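Local coordinates for Alr4995 protein (Nostoc sp., PDB 6LRF) that acts as a bifunctional enzyme, combining arginine dihydrolase and ornithine cyclodeaminase activities in one chain, at the interface of chains A and B. Coordinates in Å, arbitrary orientation; residue numbers count along the deposited sequence, not the author numbering. Chains: chain A/B, Alr4995 protein.

The interface of chains A and B. Residues chain A 501-504, 542, 544, 546, 679, 681-682; chain B 466-468.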
loop_
_atom_site.group_PDB
_atom_site.type_symbol
_atom_site.label_atom_id
_atom_site.label_comp_id
_atom_site.label_asym_id
_atom_site.label_seq_id
_atom_site.Cartn_x
_atom_site.Cartn_y
_atom_site.Cartn_z
ATOM N N HIS A 501 19.276 6.770 -0.658
ATOM C CA HIS A 501 18.235 7.757 -0.349
ATOM C C HIS A 501 17.676 7.592 1.041
ATOM O O HIS A 501 17.362 8.561 1.718
ATOM C CB HIS A 501 17.052 7.655 -1.303
ATOM C CG HIS A 501 17.362 8.030 -2.707
ATOM N ND1 HIS A 501 18.205 9.072 -3.028
ATOM C CD2 HIS A 501 16.929 7.512 -3.880
ATOM C CE1 HIS A 501 18.283 9.177 -4.343
ATOM N NE2 HIS A 501 17.517 8.244 -4.884
ATOM N N THR A 502 17.499 6.342 1.436
ATOM C CA THR A 502 16.774 6.060 2.648
ATOM C C THR A 502 17.684 6.272 3.855
ATOM O O THR A 502 17.203 6.500 4.971
ATOM C CB THR A 502 16.215 4.638 2.647
ATOM O OG1 THR A 502 15.128 4.569 3.574
ATOM C CG2 THR A 502 17.307 3.643 3.027
ATOM N N GLY A 503 18.994 6.227 3.617
ATOM C CA GLY A 503 19.971 6.494 4.654
ATOM C C GLY A 503 20.828 5.293 4.978
ATOM O O GLY A 503 21.474 5.247 6.023
ATOM N N GLY A 504 20.865 4.324 4.072
ATOM C CA GLY A 504 21.553 3.080 4.345
ATOM C C GLY A 504 22.949 2.923 3.788
ATOM O O GLY A 504 23.557 1.869 3.956
ATOM N N VAL A 542 18.830 16.475 -1.217
ATOM C CA VAL A 542 18.287 16.310 0.128
ATOM C C VAL A 542 19.416 16.132 1.146
ATOM O O VAL A 542 20.206 15.191 1.053
ATOM C CB VAL A 542 17.323 15.096 0.214
ATOM C CG1 VAL A 542 16.897 14.840 1.662
ATOM C CG2 VAL A 542 16.110 15.313 -0.683
HETATM N N MSE A 544 21.055 14.808 4.207
HETATM C CA MSE A 544 20.865 13.596 5.005
HETATM C C MSE A 544 20.689 13.913 6.506
HETATM O O MSE A 544 20.127 13.107 7.258
HETATM C CB MSE A 544 22.039 12.640 4.788
HETATM C CG MSE A 544 22.326 12.305 3.307
HETATM SE SE MSE A 544 21.078 11.034 2.433
HETATM C CE MSE A 544 19.555 12.222 2.104
ATOM N N ARG A 546 18.605 15.676 7.748
ATOM C CA ARG A 546 17.163 15.679 8.006
ATOM C C ARG A 546 16.376 15.146 6.810
ATOM O O ARG A 546 15.614 14.187 6.940
ATOM C CB ARG A 546 16.685 17.085 8.366
ATOM C CG ARG A 546 17.401 18.185 7.608
ATOM C CD ARG A 546 16.839 19.540 7.966
ATOM N NE ARG A 546 17.726 20.598 7.512
ATOM C CZ ARG A 546 17.331 21.646 6.803
ATOM N NH1 ARG A 546 16.050 21.791 6.471
ATOM N NH2 ARG A 546 18.222 22.557 6.441
ATOM N N ASP A 679 11.898 -1.199 4.956
ATOM C CA ASP A 679 12.863 -0.181 4.522
ATOM C C ASP A 679 14.266 -0.797 4.472
ATOM O O ASP A 679 14.714 -1.404 5.449
ATOM C CB ASP A 679 12.823 1.021 5.478
ATOM C CG ASP A 679 13.731 2.174 5.036
ATOM O OD1 ASP A 679 13.203 3.186 4.526
ATOM O OD2 ASP A 679 14.965 2.095 5.229
ATOM N N GLY A 681 17.153 0.556 4.489
ATOM C CA GLY A 681 18.113 1.202 5.367
ATOM C C GLY A 681 17.966 0.645 6.774
ATOM O O GLY A 681 18.946 0.342 7.450
ATOM N N LEU A 682 16.722 0.518 7.210
ATOM C CA LEU A 682 16.406 -0.103 8.498
ATOM C C LEU A 682 16.949 -1.540 8.564
ATOM O O LEU A 682 17.559 -1.940 9.557
ATOM C CB LEU A 682 14.888 -0.074 8.714
ATOM C CG LEU A 682 14.230 -0.563 10.007
ATOM C CD1 LEU A 682 13.791 -2.011 9.858
ATOM C CD2 LEU A 682 15.128 -0.359 11.234
ATOM N N SER B 466 11.116 6.834 5.678
ATOM C CA SER B 466 12.492 6.442 5.394
ATOM C C SER B 466 13.245 6.029 6.669
ATOM O O SER B 466 12.699 6.085 7.788
ATOM C CB SER B 466 13.239 7.575 4.690
ATOM O OG SER B 466 13.280 8.742 5.490
ATOM N N GLU B 467 14.490 5.591 6.510
ATOM C CA GLU B 467 15.284 5.288 7.699
ATOM C C GLU B 467 15.542 6.574 8.466
ATOM O O GLU B 467 15.386 6.604 9.681
ATOM C CB GLU B 467 16.615 4.611 7.358
ATOM C CG GLU B 467 17.455 4.236 8.600
ATOM C CD GLU B 467 18.905 3.849 8.264
ATOM O OE1 GLU B 467 19.730 3.769 9.206
ATOM O OE2 GLU B 467 19.224 3.631 7.061
ATOM N N ARG B 468 15.947 7.625 7.751
ATOM C CA ARG B 468 16.233 8.910 8.390
ATOM C C ARG B 468 15.052 9.377 9.252
ATOM O O ARG B 468 15.239 9.817 10.387
ATOM C CB ARG B 468 16.553 10.003 7.357
ATOM C CG ARG B 468 17.126 9.552 6.023
ATOM C CD ARG B 468 17.694 10.756 5.272
ATOM N NE ARG B 468 17.337 10.734 3.853
ATOM C CZ ARG B 468 16.380 11.482 3.300
ATOM N NH1 ARG B 468 15.674 12.326 4.047
ATOM N NH2 ARG B 468 16.131 11.387 1.993
#
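The N-terminal end of helix 467-486 of chain B butts against the C-terminal end of helix 498-502 of chain A, so amide N-H groups of one helix start meet the carbonyl and hydroxyl of A:Thr502. B:Arg468 N donates to A:Thr502 O at 3.3 Å, nearly along the C=O axis (170°). Beside it, B:Glu467 N points at A:Thr502 OG1, a hydroxyl set anti to its own backbone N (chi1 -158°), in a fairly straight bond of 3.2 Å. That hydroxyl passes its own hydrogen to A:Asp679 OD1 at 2.6 Å, on the syn lone pair. A:Asp679 is the N-cap of helix 680-693 and a second-shell residue that orients A:Thr502 OG1: A:Leu682 N reaches the anti lone pair of OD2, while A:Gly681 N comes from above the carboxylate plane. These two amides fix its rotation and may steady its charge.

The extended chain of B:Glu467 is crowded too. It runs past A:Gly681, and OE2 ends 3.0 Å from A:Gly503 O, a carboxylate-to-carbonyl approach that would be repulsive unless the acid is protonated.

Tight packing continues along B:Arg468, whose chain bends at chi3 and carries its guanidinium alongside the last turn to A:His501 O. NE donates to that oxygen at 3.0 Å, the oxygen tilted 22° out of the guanidinium plane. Over the opposite face lie the CE methyl of selenomethionine A:Met544, 3.5 Å from CZ, and A:Val542 CG1. The loose end is NH1, with a weak bond to A:Arg546 O. Repeated by two-fold symmetry, this docking of one chain's helix start on the other's Rossmann-fold region probably helps hold the two subunits together.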